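Local coordinates for prephenate dehydrogenase (Corynebacterium glutamicum ATCC 13032, PDB 3KTD), which probably catalyses the NAD(P)+-dependent oxidative decarboxylation of prephenate, a step of tyrosine biosynthesis, at residues A[117-121]-A[167-171]; A[9-15]-A[69-75]. All coordinates share one frame; numbering follows the deposited sequence.

Contact 1. Residues A[117-121]-A[167-171]; sequences QHRYV and IWKDV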
ATOM      1  N   GLN A 117       7.253 -17.224 -33.370  1.00 32.85           N
ATOM      2  CA  GLN A 117       8.375 -16.584 -32.670  1.00 33.67           C
ATOM      3  C   GLN A 117       9.300 -15.744 -33.560  1.00 34.56           C
ATOM      4  O   GLN A 117       9.971 -14.849 -33.070  1.00 35.65           O
ATOM      5  CB  GLN A 117       9.182 -17.576 -31.820  1.00 33.24           C
ATOM      6  CG  GLN A 117       9.800 -18.750 -32.552  1.00 34.39           C
ATOM      7  CD  GLN A 117       8.871 -19.934 -32.643  1.00 32.74           C
ATOM      8  OE1 GLN A 117       7.664 -19.767 -32.754  1.00 35.61           O
ATOM      9  NE2 GLN A 117       9.427 -21.134 -32.602  1.00 30.53           N
ATOM     10  N   HIS A 118       9.324 -16.007 -34.857  1.00 35.69           N
ATOM     11  CA  HIS A 118      10.143 -15.207 -35.767  1.00 36.38           C
ATOM     12  C   HIS A 118       9.543 -13.813 -36.032  1.00 36.03           C
ATOM     13  O   HIS A 118      10.199 -12.977 -36.634  1.00 36.08           O
ATOM     14  CB  HIS A 118      10.409 -15.969 -37.080  1.00 36.90           C
ATOM     15  CG  HIS A 118      11.312 -17.158 -36.914  1.00 39.95           C
ATOM     16  ND1 HIS A 118      10.836 -18.442 -36.746  1.00 42.88           N
ATOM     17  CD2 HIS A 118      12.664 -17.255 -36.865  1.00 42.91           C
ATOM     18  CE1 HIS A 118      11.851 -19.277 -36.612  1.00 41.84           C
ATOM     19  NE2 HIS A 118      12.971 -18.582 -36.677  1.00 41.90           N
ATOM     20  N   ARG A 119       8.322 -13.551 -35.563  1.00 36.23           N
ATOM     21  CA  ARG A 119       7.671 -12.243 -35.771  1.00 36.51           C
ATOM     22  C   ARG A 119       7.197 -11.535 -34.485  1.00 35.91           C
ATOM     23  O   ARG A 119       6.548 -10.496 -34.558  1.00 36.31           O
ATOM     24  CB  ARG A 119       6.468 -12.428 -36.696  1.00 37.30           C
ATOM     25  CG  ARG A 119       6.821 -12.861 -38.105  1.00 38.85           C
ATOM     26  CD  ARG A 119       7.439 -11.717 -38.889  1.00 43.01           C
ATOM     27  NE  ARG A 119       7.944 -12.159 -40.191  1.00 45.96           N
ATOM     28  CZ  ARG A 119       9.204 -12.511 -40.447  1.00 45.05           C
ATOM     29  NH1 ARG A 119      10.147 -12.461 -39.508  1.00 43.54           N
ATOM     30  NH2 ARG A 119       9.531 -12.905 -41.666  1.00 46.64           N
ATOM     31  N   TYR A 120       7.559 -12.073 -33.323  1.00 35.02           N
ATOM     32  CA  TYR A 120       7.036 -11.617 -32.038  1.00 34.18           C
ATOM     33  C   TYR A 120       8.056 -10.930 -31.149  1.00 33.83           C
ATOM     34  O   TYR A 120       9.192 -11.383 -31.019  1.00 33.69           O
ATOM     35  CB  TYR A 120       6.484 -12.826 -31.276  1.00 34.24           C
ATOM     36  CG  TYR A 120       6.086 -12.573 -29.832  1.00 33.78           C
ATOM     37  CD1 TYR A 120       5.047 -11.703 -29.511  1.00 35.52           C
ATOM     38  CD2 TYR A 120       6.714 -13.245 -28.795  1.00 35.89           C
ATOM     39  CE1 TYR A 120       4.669 -11.494 -28.195  1.00 36.71           C
ATOM     40  CE2 TYR A 120       6.343 -13.047 -27.476  1.00 36.71           C
ATOM     41  CZ  TYR A 120       5.322 -12.173 -27.184  1.00 38.09           C
ATOM     42  OH  TYR A 120       4.970 -11.973 -25.878  1.00 40.62           O
ATOM     43  N   VAL A 121       7.643  -9.829 -30.536  1.00 33.85           N
ATOM     44  CA  VAL A 121       8.434  -9.211 -29.489  1.00 33.80           C
ATOM     45  C   VAL A 121       7.534  -8.945 -28.287  1.00 33.67           C
ATOM     46  O   VAL A 121       6.633  -8.115 -28.338  1.00 33.49           O
ATOM     47  CB  VAL A 121       9.102  -7.928 -29.940  1.00 34.29           C
ATOM     48  CG1 VAL A 121       9.971  -7.378 -28.787  1.00 30.81           C
ATOM     49  CG2 VAL A 121       9.933  -8.189 -31.209  1.00 32.59           C
ATOM     50  N   ILE A 167      11.835  -5.690 -36.130  1.00 33.93           N
ATOM     51  CA  ILE A 167      10.578  -5.627 -35.377  1.00 33.50           C
ATOM     52  C   ILE A 167      10.874  -5.183 -33.944  1.00 33.41           C
ATOM     53  O   ILE A 167      10.198  -4.314 -33.388  1.00 32.61           O
ATOM     54  CB  ILE A 167       9.868  -6.985 -35.332  1.00 33.31           C
ATOM     55  CG1 ILE A 167       9.359  -7.371 -36.722  1.00 33.57           C
ATOM     56  CG2 ILE A 167       8.695  -6.942 -34.361  1.00 31.95           C
ATOM     57  CD1 ILE A 167       8.920  -8.825 -36.821  1.00 30.23           C
ATOM     58  N   TRP A 168      11.907  -5.776 -33.362  1.00 33.91           N
ATOM     59  CA  TRP A 168      12.312  -5.437 -32.005  1.00 35.22           C
ATOM     60  C   TRP A 168      12.594  -3.945 -31.871  1.00 35.96           C
ATOM     61  O   TRP A 168      12.139  -3.318 -30.915  1.00 36.59           O
ATOM     62  CB  TRP A 168      13.544  -6.245 -31.610  1.00 35.23           C
ATOM     63  CG  TRP A 168      14.022  -5.969 -30.240  1.00 34.06           C
ATOM     64  CD1 TRP A 168      13.645  -6.602 -29.100  1.00 33.98           C
ATOM     65  CD2 TRP A 168      14.993  -4.996 -29.860  1.00 32.81           C
ATOM     66  NE1 TRP A 168      14.318  -6.078 -28.026  1.00 32.77           N
ATOM     67  CE2 TRP A 168      15.153  -5.089 -28.468  1.00 29.10           C
ATOM     68  CE3 TRP A 168      15.746  -4.048 -30.565  1.00 34.87           C
ATOM     69  CZ2 TRP A 168      16.026  -4.275 -27.762  1.00 31.05           C
ATOM     70  CZ3 TRP A 168      16.623  -3.234 -29.860  1.00 32.17           C
ATOM     71  CH2 TRP A 168      16.753  -3.355 -28.472  1.00 32.62           C
ATOM     72  N   LYS A 169      13.329  -3.381 -32.828  1.00 36.00           N
ATOM     73  CA  LYS A 169      13.639  -1.954 -32.812  1.00 36.05           C
ATOM     74  C   LYS A 169      12.372  -1.106 -32.792  1.00 35.87           C
ATOM     75  O   LYS A 169      12.207  -0.271 -31.898  1.00 37.05           O
ATOM     76  CB  LYS A 169      14.539  -1.565 -33.985  1.00 36.28           C
ATOM     77  CG  LYS A 169      15.984  -2.013 -33.778  1.00 38.40           C
ATOM     78  CD  LYS A 169      16.979  -1.438 -34.805  1.00 38.57           C
ATOM     79  CE  LYS A 169      17.049  -2.229 -36.106  1.00 37.15           C
ATOM     80  NZ  LYS A 169      18.286  -1.865 -36.838  1.00 35.13           N
ATOM     81  N   ASP A 170      11.465  -1.336 -33.736  1.00 34.36           N
ATOM     82  CA  ASP A 170      10.215  -0.573 -33.770  1.00 33.87           C
ATOM     83  C   ASP A 170       9.427  -0.642 -32.437  1.00 33.83           C
ATOM     84  O   ASP A 170       8.848   0.349 -32.009  1.00 33.92           O
ATOM     85  CB  ASP A 170       9.331  -1.016 -34.941  1.00 33.44           C
ATOM     86  CG  ASP A 170       9.776  -0.429 -36.287  1.00 34.06           C
ATOM     87  OD1 ASP A 170      10.502   0.592 -36.329  1.00 34.20           O
ATOM     88  OD2 ASP A 170       9.372  -0.985 -37.324  1.00 36.18           O
ATOM     89  N   VAL A 171       9.425  -1.793 -31.775  1.00 33.12           N
ATOM     90  CA  VAL A 171       8.712  -1.925 -30.510  1.00 33.02           C
ATOM     91  C   VAL A 171       9.347  -1.020 -29.462  1.00 33.99           C
ATOM     92  O   VAL A 171       8.652  -0.368 -28.683  1.00 34.33           O
ATOM     93  CB  VAL A 171       8.702  -3.388 -29.998  1.00 33.05           C
ATOM     94  CG1 VAL A 171       8.290  -3.449 -28.533  1.00 30.98           C
ATOM     95  CG2 VAL A 171       7.785  -4.252 -30.862  1.00 28.52           C
TER
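Val121 packs onto Ile167, Trp168 and Val171 in an apolar helix-on-sheet contact inside the Rossmann-type nucleotide-binding domain, where helix 162-177 lies over the start of strand 120-125. The three helix residues span one turn, and Val121 divides its side chain among them: CG2 for Ile167 and the helix backbone, CG1 for the indole, CB for Val171. The Val121 and Ile167 side chains pass each other in opposite directions, with Val121 CG2 3.6 Å from Ile167 CG2, and the same Val121 methyl lies 3.7 Å from Trp168 CA. Further along, Val121 CB meets Val171 CG2 at 4.0 Å. Val149, on the neighbouring strand 146-149, touches Val121, Trp168 and Val171 and continues this layer.

Ile167 also reaches back to the chain entering the strand. Its CD1 lies 3.7 Å from Arg119 O and 3.9 Å from Arg119 CD, the two side chains crossing at about a right angle. The Arg119 chain bends at chi2 (-73°), and its NH1 returns to His118 O at 2.9 Å, a bond bent to 134° at the hydrogen that arrives well above the carbonyl plane. Asn94 takes NH2 of the same guanidinium. CG of Trp168 is anti to the backbone N (chi1 -180°), which places the indole beside Val121, with Trp164 and Trp324 as its other neighbours; Trp168 CD1 receives Val121 CG1 obliquely at 3.8 Å.

Contact 2. Residues A[9-15]-A[69-75]; sequences RPVCILG and DALIVLA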
ATOM      1  N   ARG A   9       7.445   1.529 -39.099  1.00 38.92           N
ATOM      2  CA  ARG A   9       6.176   0.942 -39.523  1.00 38.36           C
ATOM      3  C   ARG A   9       5.014   1.695 -38.904  1.00 38.45           C
ATOM      4  O   ARG A   9       5.151   2.254 -37.816  1.00 39.05           O
ATOM      5  CB  ARG A   9       6.069  -0.504 -39.051  1.00 37.74           C
ATOM      6  CG  ARG A   9       7.066  -1.467 -39.631  1.00 38.42           C
ATOM      7  CD  ARG A   9       6.958  -2.808 -38.914  1.00 39.92           C
ATOM      8  NE  ARG A   9       7.687  -3.885 -39.586  1.00 40.52           N
ATOM      9  CZ  ARG A   9       8.997  -4.109 -39.479  1.00 40.42           C
ATOM     10  NH1 ARG A   9       9.774  -3.328 -38.729  1.00 40.46           N
ATOM     11  NH2 ARG A   9       9.539  -5.126 -40.139  1.00 40.45           N
ATOM     12  N   PRO A  10       3.856   1.707 -39.588  1.00 38.24           N
ATOM     13  CA  PRO A  10       2.657   2.225 -38.927  1.00 38.01           C
ATOM     14  C   PRO A  10       2.231   1.224 -37.845  1.00 36.84           C
ATOM     15  O   PRO A  10       2.358   0.011 -38.060  1.00 36.69           O
ATOM     16  CB  PRO A  10       1.630   2.286 -40.059  1.00 38.41           C
ATOM     17  CG  PRO A  10       2.089   1.248 -41.039  1.00 38.04           C
ATOM     18  CD  PRO A  10       3.583   1.265 -40.969  1.00 38.07           C
ATOM     19  N   VAL A  11       1.781   1.719 -36.690  1.00 35.39           N
ATOM     20  CA  VAL A  11       1.370   0.846 -35.581  1.00 34.18           C
ATOM     21  C   VAL A  11      -0.113   0.504 -35.709  1.00 33.20           C
ATOM     22  O   VAL A  11      -0.930   1.380 -35.983  1.00 32.94           O
ATOM     23  CB  VAL A  11       1.644   1.497 -34.204  1.00 34.19           C
ATOM     24  CG1 VAL A  11       1.096   0.637 -33.086  1.00 34.41           C
ATOM     25  CG2 VAL A  11       3.127   1.719 -34.002  1.00 32.99           C
ATOM     26  N   CYS A  12      -0.444  -0.771 -35.508  1.00 32.52           N
ATOM     27  CA  CYS A  12      -1.827  -1.269 -35.585  1.00 32.18           C
ATOM     28  C   CYS A  12      -2.265  -1.891 -34.241  1.00 32.02           C
ATOM     29  O   CYS A  12      -1.885  -3.023 -33.925  1.00 31.62           O
ATOM     30  CB  CYS A  12      -1.942  -2.292 -36.715  1.00 31.75           C
ATOM     31  SG  CYS A  12      -3.569  -3.047 -36.924  1.00 32.65           S
ATOM     32  N   ILE A  13      -3.076  -1.160 -33.469  1.00 31.88           N
ATOM     33  CA  ILE A  13      -3.468  -1.594 -32.112  1.00 32.03           C
ATOM     34  C   ILE A  13      -4.772  -2.403 -32.085  1.00 32.36           C
ATOM     35  O   ILE A  13      -5.833  -1.905 -32.471  1.00 33.04           O
ATOM     36  CB  ILE A  13      -3.619  -0.388 -31.151  1.00 31.46           C
ATOM     37  CG1 ILE A  13      -2.348   0.459 -31.133  1.00 30.76           C
ATOM     38  CG2 ILE A  13      -3.909  -0.873 -29.743  1.00 33.53           C
ATOM     39  CD1 ILE A  13      -2.500   1.787 -30.459  1.00 26.81           C
ATOM     40  N   LEU A  14      -4.687  -3.648 -31.623  1.00 31.96           N
ATOM     41  CA  LEU A  14      -5.851  -4.518 -31.525  1.00 32.30           C
ATOM     42  C   LEU A  14      -6.319  -4.530 -30.069  1.00 33.13           C
ATOM     43  O   LEU A  14      -5.640  -5.053 -29.175  1.00 33.27           O
ATOM     44  CB  LEU A  14      -5.518  -5.918 -32.036  1.00 32.33           C
ATOM     45  CG  LEU A  14      -5.656  -6.168 -33.550  1.00 33.82           C
ATOM     46  CD1 LEU A  14      -5.417  -4.928 -34.410  1.00 32.27           C
ATOM     47  CD2 LEU A  14      -4.735  -7.317 -33.979  1.00 33.19           C
ATOM     48  N   GLY A  15      -7.485  -3.936 -29.839  1.00 33.69           N
ATOM     49  CA  GLY A  15      -7.988  -3.720 -28.493  1.00 34.55           C
ATOM     50  C   GLY A  15      -7.653  -2.292 -28.112  1.00 35.19           C
ATOM     51  O   GLY A  15      -6.476  -1.903 -28.129  1.00 35.52           O
ATOM     52  N   ASP A  69       2.483  -3.680 -43.718  1.00 36.02           N
ATOM     53  CA  ASP A  69       3.501  -4.251 -42.817  1.00 36.27           C
ATOM     54  C   ASP A  69       3.507  -3.545 -41.447  1.00 35.69           C
ATOM     55  O   ASP A  69       4.564  -3.169 -40.932  1.00 36.25           O
ATOM     56  CB  ASP A  69       4.905  -4.217 -43.442  1.00 35.97           C
ATOM     57  CG  ASP A  69       5.938  -5.019 -42.621  1.00 38.75           C
ATOM     58  OD1 ASP A  69       5.630  -6.161 -42.188  1.00 37.97           O
ATOM     59  OD2 ASP A  69       7.062  -4.505 -42.409  1.00 39.43           O
ATOM     60  N   ALA A  70       2.328  -3.371 -40.861  1.00 34.43           N
ATOM     61  CA  ALA A  70       2.214  -2.655 -39.597  1.00 34.16           C
ATOM     62  C   ALA A  70       2.695  -3.495 -38.435  1.00 33.95           C
ATOM     63  O   ALA A  70       2.592  -4.726 -38.454  1.00 33.46           O
ATOM     64  CB  ALA A  70       0.771  -2.231 -39.343  1.00 33.85           C
ATOM     65  N   LEU A  71       3.224  -2.820 -37.420  1.00 33.85           N
ATOM     66  CA  LEU A  71       3.547  -3.481 -36.169  1.00 33.92           C
ATOM     67  C   LEU A  71       2.210  -3.634 -35.461  1.00 33.92           C
ATOM     68  O   LEU A  71       1.516  -2.648 -35.257  1.00 33.69           O
ATOM     69  CB  LEU A  71       4.505  -2.636 -35.347  1.00 33.81           C
ATOM     70  CG  LEU A  71       4.815  -3.147 -33.941  1.00 33.97           C
ATOM     71  CD1 LEU A  71       5.512  -4.485 -33.968  1.00 29.73           C
ATOM     72  CD2 LEU A  71       5.654  -2.101 -33.213  1.00 37.10           C
ATOM     73  N   ILE A  72       1.837  -4.866 -35.124  1.00 34.24           N
ATOM     74  CA  ILE A  72       0.541  -5.136 -34.503  1.00 34.81           C
ATOM     75  C   ILE A  72       0.677  -5.246 -32.985  1.00 35.81           C
ATOM     76  O   ILE A  72       1.437  -6.076 -32.487  1.00 36.35           O
ATOM     77  CB  ILE A  72      -0.074  -6.446 -35.030  1.00 34.60           C
ATOM     78  CG1 ILE A  72      -0.243  -6.394 -36.549  1.00 35.70           C
ATOM     79  CG2 ILE A  72      -1.414  -6.714 -34.369  1.00 33.73           C
ATOM     80  CD1 ILE A  72      -0.918  -7.626 -37.138  1.00 34.58           C
ATOM     81  N   VAL A  73      -0.056  -4.419 -32.245  1.00 35.78           N
ATOM     82  CA  VAL A  73      -0.024  -4.482 -30.788  1.00 35.74           C
ATOM     83  C   VAL A  73      -1.266  -5.217 -30.297  1.00 35.76           C
ATOM     84  O   VAL A  73      -2.390  -4.772 -30.534  1.00 36.01           O
ATOM     85  CB  VAL A  73       0.012  -3.074 -30.158  1.00 35.83           C
ATOM     86  CG1 VAL A  73      -0.089  -3.169 -28.642  1.00 35.11           C
ATOM     87  CG2 VAL A  73       1.274  -2.329 -30.565  1.00 35.58           C
ATOM     88  N   LEU A  74      -1.076  -6.352 -29.634  1.00 35.44           N
ATOM     89  CA  LEU A  74      -2.213  -7.074 -29.079  1.00 35.06           C
ATOM     90  C   LEU A  74      -2.443  -6.521 -27.678  1.00 34.96           C
ATOM     91  O   LEU A  74      -1.835  -6.974 -26.711  1.00 34.16           O
ATOM     92  CB  LEU A  74      -1.977  -8.586 -29.069  1.00 34.91           C
ATOM     93  CG  LEU A  74      -1.505  -9.204 -30.391  1.00 34.05           C
ATOM     94  CD1 LEU A  74      -1.598 -10.728 -30.315  1.00 33.73           C
ATOM     95  CD2 LEU A  74      -2.295  -8.689 -31.573  1.00 30.67           C
ATOM     96  N   ALA A  75      -3.317  -5.516 -27.606  1.00 35.53           N
ATOM     97  CA  ALA A  75      -3.651  -4.800 -26.370  1.00 35.02           C
ATOM     98  C   ALA A  75      -4.928  -5.367 -25.759  1.00 35.05           C
ATOM     99  O   ALA A  75      -5.931  -4.667 -25.596  1.00 35.09           O
ATOM    100  CB  ALA A  75      -3.811  -3.308 -26.663  1.00 34.41           C
TER
HETATM  101  O   HOH W   1       8.088  -7.244 -41.478  1.00 23.68           O
HETATM  102  O   HOH W   2       5.168  -5.985 -39.521  1.00 31.54           O
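Strands 11-14 and 71-74 pair in parallel register in the middle of the Rossmann-type sheet, Val11 beside Leu71 through Leu14 beside Leu74. Five backbone hydrogen bonds form the ladder. Leu71 N donates to Pro10 O and Val73 N to Cys12 O, while Cys12 N and Leu14 N return bonds to Leu71 O and Val73 O. Ala75 N closes the series on Leu14 O at 2.8 Å. The two returning bonds are nearly straight, 169° at the hydrogen for Cys12. On the other edge of strand 11-14, Val11, Ile13 and Gly15 bond to strand 34-37 and to Ser33 just before it.

Apolar side chains cover both faces. Leu14 CD2 meets Ile72 CG2 at 3.4 Å and Leu74 CD2 at 3.7 Å on the side of helix 58-67; Val11 CG1 and Val73 CG2 touch at 3.9 Å on the face covered by helices 18-29 and 162-177.

Charge gathers at the entrance to the strands. The Arg9 chain runs extended from CG to NE and crosses Asp69, with guanidinium and carboxylate planes 62° apart. Arg9 NE lies 3.0 Å from Asp69 OD2 in a salt bridge whose hydrogen bond is weak. Water 1 accepts from Arg9 NH2 in the guanidinium plane and donates to Asp69 OD1 at 2.8 Å, bridging the ions a second time. Arg9 NH1 is taken by Asp170 and Ser166, and Ala70 O by Asn95 ND2.

Gly15 opens what looks like a GxGxxG nucleotide-binding turn. The main-chain ladder thus fixes the register leading into that turn, while Arg9, shared between two carboxylates, probably has its positive charge well balanced.

How the contacts relate
Both contacts reach the same mixed sheet and are largely buried, yet they are of different kinds. Contact 2 joins neighbouring strands and is bonded through its backbone, with apolar side chains on both faces; contact 1 sets a helix against a strand through side chains, and buries 263 Å² against 642 Å². In contact 2 a charged pair, Arg9 with Asp69, crosses at the partly exposed end, whereas in contact 1 Arg119 touches Ile167 with its CD while its guanidinium bonds within 117-121 and to Asn94. Helix 162-177 serves both: Val171 CG2 packs 3.8 Å from Leu71 CD2, so the helix spans from strand 120-125 to strand 71-74, and its Asp170 adds an ionic tie.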